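Local coordinates for protein bifunctional enzyme cysn/cysc (Mycobacterium tuberculosis, PDB 4BZP) that phosphorylates adenylyl sulfate (APS) with ATP at the 3' hydroxyl, the kinase step of sulfate activation, and is seen here with ADP bound, at residues Y37-D42 with H78-P83; R4-W9 with D105-F110. All blocks are in the same frame, centred on the assembly; numbering follows the deposited sequence. Where two conformers were deposited one is given.

Contact 1 (Y37-D42 with H78-P83)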
loop_
_atom_site.group_PDB
_atom_site.type_symbol
_atom_site.label_atom_id
_atom_site.label_comp_id
_atom_site.label_asym_id
_atom_site.label_seq_id
_atom_site.Cartn_x
_atom_site.Cartn_y
_atom_site.Cartn_z
ATOM N N TYR A 37 -5.167 -6.665 9.849
ATOM C CA TYR A 37 -4.125 -5.670 9.830
ATOM C C TYR A 37 -4.697 -4.315 10.119
ATOM O O TYR A 37 -5.642 -3.899 9.459
ATOM C CB TYR A 37 -3.514 -5.633 8.432
ATOM C CG TYR A 37 -2.312 -4.737 8.331
ATOM C CD1 TYR A 37 -1.056 -5.191 8.722
ATOM C CD2 TYR A 37 -2.429 -3.442 7.876
ATOM C CE1 TYR A 37 0.058 -4.362 8.622
ATOM C CE2 TYR A 37 -1.354 -2.614 7.800
ATOM C CZ TYR A 37 -0.117 -3.092 8.137
ATOM O OH TYR A 37 0.958 -2.273 8.045
ATOM N N VAL A 38 -4.086 -3.629 11.066
ATOM C CA VAL A 38 -4.481 -2.272 11.429
ATOM C C VAL A 38 -3.664 -1.316 10.613
ATOM O O VAL A 38 -2.423 -1.264 10.747
ATOM C CB VAL A 38 -4.323 -1.975 12.939
ATOM C CG1 VAL A 38 -4.663 -0.518 13.225
ATOM C CG2 VAL A 38 -5.195 -2.914 13.743
ATOM N N LEU A 39 -4.324 -0.595 9.721
ATOM C CA LEU A 39 -3.726 0.361 8.826
ATOM C C LEU A 39 -3.961 1.753 9.365
ATOM O O LEU A 39 -5.068 2.307 9.270
ATOM C CB LEU A 39 -4.334 0.170 7.436
ATOM C CG LEU A 39 -3.789 1.128 6.370
ATOM C CD1 LEU A 39 -2.354 0.818 6.068
ATOM C CD2 LEU A 39 -4.642 1.057 5.123
ATOM N N ASP A 40 -2.908 2.279 9.968
ATOM C CA ASP A 40 -3.024 3.569 10.676
ATOM C C ASP A 40 -2.197 4.597 9.893
ATOM O O ASP A 40 -0.996 4.417 9.661
ATOM C CB ASP A 40 -2.568 3.426 12.130
ATOM C CG ASP A 40 -2.930 4.654 13.010
ATOM O OD1 ASP A 40 -2.809 5.799 12.561
ATOM O OD2 ASP A 40 -3.347 4.461 14.175
ATOM N N GLY A 41 -2.893 5.640 9.489
ATOM C CA GLY A 41 -2.285 6.765 8.768
ATOM C C GLY A 41 -1.098 7.387 9.493
ATOM O O GLY A 41 -0.156 7.871 8.855
ATOM N N ASP A 42 -1.115 7.408 10.819
ATOM C CA ASP A 42 0.010 8.005 11.539
ATOM C C ASP A 42 1.300 7.249 11.214
ATOM O O ASP A 42 2.342 7.895 10.963
ATOM C CB ASP A 42 -0.240 8.056 13.049
ATOM C CG ASP A 42 -1.244 9.142 13.439
ATOM O OD1 ASP A 42 -1.634 9.950 12.569
ATOM O OD2 ASP A 42 -1.617 9.210 14.644
ATOM N N HIS A 78 -6.400 -9.779 3.506
ATOM C CA HIS A 78 -6.446 -9.294 4.870
ATOM C C HIS A 78 -7.768 -8.614 5.245
ATOM O O HIS A 78 -8.396 -7.992 4.393
ATOM C CB HIS A 78 -5.325 -8.265 5.089
ATOM C CG HIS A 78 -3.967 -8.784 4.790
ATOM N ND1 HIS A 78 -3.246 -9.501 5.715
ATOM C CD2 HIS A 78 -3.200 -8.673 3.698
ATOM C CE1 HIS A 78 -2.069 -9.823 5.178
ATOM N NE2 HIS A 78 -2.035 -9.351 3.948
ATOM N N LEU A 79 -8.095 -8.724 6.530
ATOM C CA LEU A 79 -9.155 -7.971 7.141
ATOM C C LEU A 79 -8.502 -6.692 7.623
ATOM O O LEU A 79 -7.710 -6.708 8.550
ATOM C CB LEU A 79 -9.806 -8.752 8.278
ATOM C CG LEU A 79 -11.083 -8.154 8.892
ATOM C CD1 LEU A 79 -10.814 -6.942 9.747
ATOM C CD2 LEU A 79 -12.113 -7.841 7.826
ATOM N N VAL A 80 -8.809 -5.590 6.949
ATOM C CA VAL A 80 -8.138 -4.302 7.169
ATOM C C VAL A 80 -8.962 -3.427 8.111
ATOM O O VAL A 80 -10.161 -3.297 7.906
ATOM C CB VAL A 80 -7.891 -3.551 5.859
ATOM C CG1 VAL A 80 -7.060 -2.282 6.066
ATOM C CG2 VAL A 80 -7.162 -4.459 4.854
ATOM N N LEU A 81 -8.325 -2.858 9.101
ATOM C CA LEU A 81 -8.981 -2.025 10.123
ATOM C C LEU A 81 -8.349 -0.666 10.055
ATOM O O LEU A 81 -7.107 -0.553 10.236
ATOM C CB LEU A 81 -8.765 -2.646 11.482
ATOM C CG LEU A 81 -9.358 -4.051 11.594
ATOM C CD1 LEU A 81 -8.553 -4.986 12.468
ATOM C CD2 LEU A 81 -10.782 -3.967 12.120
ATOM N N VAL A 82 -9.123 0.375 9.763
ATOM C CA VAL A 82 -8.575 1.729 9.528
ATOM C C VAL A 82 -9.136 2.666 10.568
ATOM O O VAL A 82 -10.298 3.118 10.470
ATOM C CB VAL A 82 -8.951 2.222 8.142
ATOM C CG1 VAL A 82 -8.298 3.584 7.877
ATOM C CG2 VAL A 82 -8.550 1.219 7.089
ATOM N N PRO A 83 -8.316 3.010 11.589
ATOM C CA PRO A 83 -8.812 3.875 12.652
ATOM C C PRO A 83 -8.556 5.357 12.482
ATOM O O PRO A 83 -8.131 6.030 13.478
ATOM C CB PRO A 83 -8.056 3.355 13.854
ATOM C CG PRO A 83 -6.740 2.945 13.307
ATOM C CD PRO A 83 -7.050 2.352 11.970
#
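Tyr-37 and Val-38 pair in parallel with Val-80 and Leu-81, and three backbone hydrogen bonds carry the register. Tyr-37 N donates to Leu-79 O at 2.9 Å. Leu-81 N returns a bond to Tyr-37 O. Leu-39 N then reaches Leu-81 O at 2.8 Å, although Leu-39 is already past the strand. Two acceptors also receive a CA-H...O contact: Tyr-37 O from Val-80 CA, and Leu-81 O from Val-38 CA. Val-38 N is satisfied by Glu-26 OE2 of helix 18-31. The other edge of strand 79-82 is met by strand 6-11: Val-80 bonds through its backbone with Lys-6 and Val-8, and Val-82 with Val-8 and Phe-10.

Pro-83 has no N-H to offer. Its CD lies 3.3 Å from Leu-39 O. Val-38 CG1, anti to the backbone N (chi1 176°), meets Pro-83 CD at 3.9 Å. Asp-40 crosses the proline ring at about a right angle, with Asp-40 OD2 3.8 Å from Pro-83 CG. Asp-40 OD1 accepts from Asp-42 N at 2.9 Å and caps the helix that begins at Gly-41.

Past the strand end, Leu-39 CB touches Val-80 CG1 at 3.9 Å, on the side where Val-80 points. His-78 NE2 is hydrogen-bonded to His-78 NE2 of the second subunit. The contact therefore holds the outermost strand of this chain by backbone bonds, then passes to apolar contact at Pro-83, whose side chain lies about 5 Å from the bound ADP.

Contact 2 (R4-W9 with D105-F110)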
loop_
_atom_site.group_PDB
_atom_site.type_symbol
_atom_site.label_atom_id
_atom_site.label_comp_id
_atom_site.label_asym_id
_atom_site.label_seq_id
_atom_site.Cartn_x
_atom_site.Cartn_y
_atom_site.Cartn_z
ATOM N N ARG A 4 -10.656 -12.856 -0.950
ATOM C CA ARG A 4 -10.603 -11.424 -0.671
ATOM C C ARG A 4 -10.986 -11.106 0.762
ATOM O O ARG A 4 -11.900 -11.697 1.364
ATOM C CB ARG A 4 -11.588 -10.665 -1.576
ATOM C CG ARG A 4 -11.024 -10.264 -2.923
ATOM C CD ARG A 4 -12.182 -9.825 -3.811
ATOM N NE ARG A 4 -11.729 -9.437 -5.127
ATOM C CZ ARG A 4 -12.532 -9.064 -6.125
ATOM N NH1 ARG A 4 -13.872 -8.996 -5.960
ATOM N NH2 ARG A 4 -11.975 -8.766 -7.304
ATOM N N GLY A 5 -10.233 -10.161 1.312
ATOM C CA GLY A 5 -10.539 -9.592 2.605
ATOM C C GLY A 5 -11.592 -8.478 2.488
ATOM O O GLY A 5 -12.302 -8.367 1.496
ATOM N N LYS A 6 -11.642 -7.677 3.502
ATOM C CA LYS A 6 -12.666 -6.660 3.673
ATOM C C LYS A 6 -12.036 -5.550 4.449
ATOM O O LYS A 6 -10.999 -5.747 5.113
ATOM C CB LYS A 6 -13.805 -7.209 4.532
ATOM C CG LYS A 6 -14.405 -8.528 4.092
ATOM C CD LYS A 6 -15.518 -9.013 4.950
ATOM C CE LYS A 6 -15.981 -10.395 4.436
ATOM N NZ LYS A 6 -16.902 -10.966 5.455
ATOM N N THR A 7 -12.700 -4.389 4.445
ATOM C CA THR A 7 -12.239 -3.230 5.217
ATOM C C THR A 7 -13.252 -2.699 6.200
ATOM O O THR A 7 -14.413 -2.485 5.849
ATOM C CB THR A 7 -11.807 -2.069 4.289
ATOM O OG1 THR A 7 -10.687 -2.533 3.500
ATOM C CG2 THR A 7 -11.412 -0.790 5.044
ATOM N N VAL A 8 -12.808 -2.495 7.446
ATOM C CA VAL A 8 -13.556 -1.776 8.439
ATOM C C VAL A 8 -12.969 -0.380 8.567
ATOM O O VAL A 8 -11.807 -0.237 8.947
ATOM C CB VAL A 8 -13.495 -2.496 9.798
ATOM C CG1 VAL A 8 -14.296 -1.719 10.832
ATOM C CG2 VAL A 8 -14.000 -3.913 9.666
ATOM N N TRP A 9 -13.749 0.637 8.249
ATOM C CA TRP A 9 -13.329 2.041 8.207
ATOM C C TRP A 9 -13.961 2.721 9.384
ATOM O O TRP A 9 -15.206 2.979 9.407
ATOM C CB TRP A 9 -13.779 2.671 6.899
ATOM C CG TRP A 9 -13.193 3.991 6.560
ATOM C CD1 TRP A 9 -13.660 5.190 6.911
ATOM C CD2 TRP A 9 -12.002 4.222 5.765
ATOM N NE1 TRP A 9 -12.827 6.172 6.417
ATOM C CE2 TRP A 9 -11.826 5.598 5.683
ATOM C CE3 TRP A 9 -11.088 3.399 5.111
ATOM C CZ2 TRP A 9 -10.750 6.171 4.961
ATOM C CZ3 TRP A 9 -10.037 4.003 4.427
ATOM C CH2 TRP A 9 -9.903 5.329 4.391
ATOM N N ASP A 105 -15.695 -5.589 0.185
ATOM C CA ASP A 105 -16.636 -5.210 1.242
ATOM C C ASP A 105 -16.039 -4.115 2.132
ATOM O O ASP A 105 -14.863 -4.146 2.491
ATOM C CB ASP A 105 -16.945 -6.401 2.135
ATOM C CG ASP A 105 -17.885 -7.411 1.510
ATOM O OD1 ASP A 105 -18.406 -7.235 0.398
ATOM O OD2 ASP A 105 -18.102 -8.402 2.228
ATOM N N PHE A 106 -16.875 -3.151 2.501
ATOM C CA PHE A 106 -16.487 -1.984 3.256
ATOM C C PHE A 106 -17.540 -1.712 4.296
ATOM O O PHE A 106 -18.749 -1.693 3.981
ATOM C CB PHE A 106 -16.373 -0.790 2.290
ATOM C CG PHE A 106 -16.023 0.554 2.912
ATOM C CD1 PHE A 106 -17.007 1.392 3.433
ATOM C CD2 PHE A 106 -14.715 0.984 2.930
ATOM C CE1 PHE A 106 -16.674 2.593 3.999
ATOM C CE2 PHE A 106 -14.390 2.237 3.442
ATOM C CZ PHE A 106 -15.366 3.045 3.960
ATOM N N PHE A 107 -17.101 -1.474 5.523
ATOM C CA PHE A 107 -17.999 -1.163 6.629
ATOM C C PHE A 107 -17.574 0.135 7.269
ATOM O O PHE A 107 -16.437 0.279 7.680
ATOM C CB PHE A 107 -17.983 -2.285 7.648
ATOM C CG PHE A 107 -18.298 -3.625 7.090
ATOM C CD1 PHE A 107 -19.589 -4.049 7.010
ATOM C CD2 PHE A 107 -17.272 -4.450 6.637
ATOM C CE1 PHE A 107 -19.882 -5.312 6.493
ATOM C CE2 PHE A 107 -17.560 -5.696 6.104
ATOM C CZ PHE A 107 -18.862 -6.113 6.040
ATOM N N GLU A 108 -18.506 1.066 7.397
ATOM C CA GLU A 108 -18.324 2.356 8.075
ATOM C C GLU A 108 -18.744 2.140 9.525
ATOM O O GLU A 108 -19.943 1.899 9.796
ATOM C CB GLU A 108 -19.118 3.529 7.417
ATOM C CG GLU A 108 -18.865 4.887 8.127
ATOM C CD GLU A 108 -19.822 6.020 7.802
ATOM O OE1 GLU A 108 -20.999 5.775 7.947
ATOM O OE2 GLU A 108 -19.424 7.147 7.424
ATOM N N VAL A 109 -17.818 2.244 10.444
ATOM C CA VAL A 109 -18.061 2.025 11.864
ATOM C C VAL A 109 -17.852 3.325 12.592
ATOM O O VAL A 109 -16.758 3.918 12.585
ATOM C CB VAL A 109 -17.180 0.937 12.423
ATOM C CG1 VAL A 109 -17.405 0.828 13.923
ATOM C CG2 VAL A 109 -17.460 -0.389 11.718
ATOM N N PHE A 110 -18.913 3.878 13.191
ATOM C CA PHE A 110 -18.883 5.145 13.895
ATOM C C PHE A 110 -18.684 4.964 15.389
ATOM O O PHE A 110 -19.548 4.367 16.049
ATOM C CB PHE A 110 -20.194 5.857 13.610
ATOM C CG PHE A 110 -20.374 7.205 14.273
ATOM C CD1 PHE A 110 -19.330 8.014 14.642
ATOM C CD2 PHE A 110 -21.679 7.682 14.474
ATOM C CE1 PHE A 110 -19.568 9.221 15.252
ATOM C CE2 PHE A 110 -21.916 8.939 15.040
ATOM C CZ PHE A 110 -20.845 9.695 15.429
HETATM O O HOH W 1 -14.635 -8.192 0.231
HETATM O O HOH W 2 -19.067 -9.363 4.934
#
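Trp-9 CB lies 3.4 Å from Phe-106 CZ, a tight apolar meeting on one face of the sheet. Phe-106 CG is anti to the backbone N (chi1 178°), and its ring reaches Trp-9 with CE2 and CZ, which meet Trp-9 CB and CG. The indole five-membered ring and the phenyl ring are oblique, with planes at 33°. Helix 89-101 covers this pair through Ala-95. On the other face, Val-8 CG1 meets Val-109 CG2 at 3.5 Å. Val-8 CG2 is a looser neighbour of the Phe-107 ring, and helix 161-173 packs over both residues.

Between the two faces run four backbone hydrogen bonds of a parallel ladder. Thr-7 N donates to Asp-105 O, and Phe-107 N to Thr-7 O. Trp-9 N follows to Phe-107 O at 2.8 Å, and Val-109 N to Trp-9 O. The hydroxyl of Thr-7 is bonded to His-99. In the conformer given, Glu-108 OE2 forms a salt bridge with Arg-92.

The polar edge begins at Lys-6, whose extended chain lies beside Asp-105, pointing the same way. Lys-6 CD lies 4.1 Å from Phe-107 CE2, at the ring's edge. Lys-6 NZ and Asp-105 OD2 stay 4.3 Å apart. A water spans them, accepting from Lys-6 NZ and donating to Asp-105 OD2. Lys-6 NZ also makes a weak hydrogen bond to Leu-172 O. A second water links Gly-5 O to Asp-105 N. The pairing thus runs from buried apolar packing on both faces to an end where Lys-6 and Asp-105 are joined through a water and not by a direct salt bridge.

In the fold
From the N terminus, strand 6-11 comes first and leads into the loop that binds the ADP phosphates, then helix 18-31. Strand 36-38 follows. Helix 56-75 carries the chain to strand 79-82, where contact 1 closes its loop. Helix 89-101 then leads to strand 106-111, where contact 2 closes a longer loop. Contact 1 is nested inside it. The two meet in the sheet: strands 79-82 and 6-11 are neighbours, probably joined by hydrogen bonds from Val-80 N to Lys-6 O and Val-8 N to Val-80 O. With the 79-82/6-11 pairing between them, the contacts give the order 36-38, 79-82, 6-11, 106-111, in keeping with a P-loop kinase core.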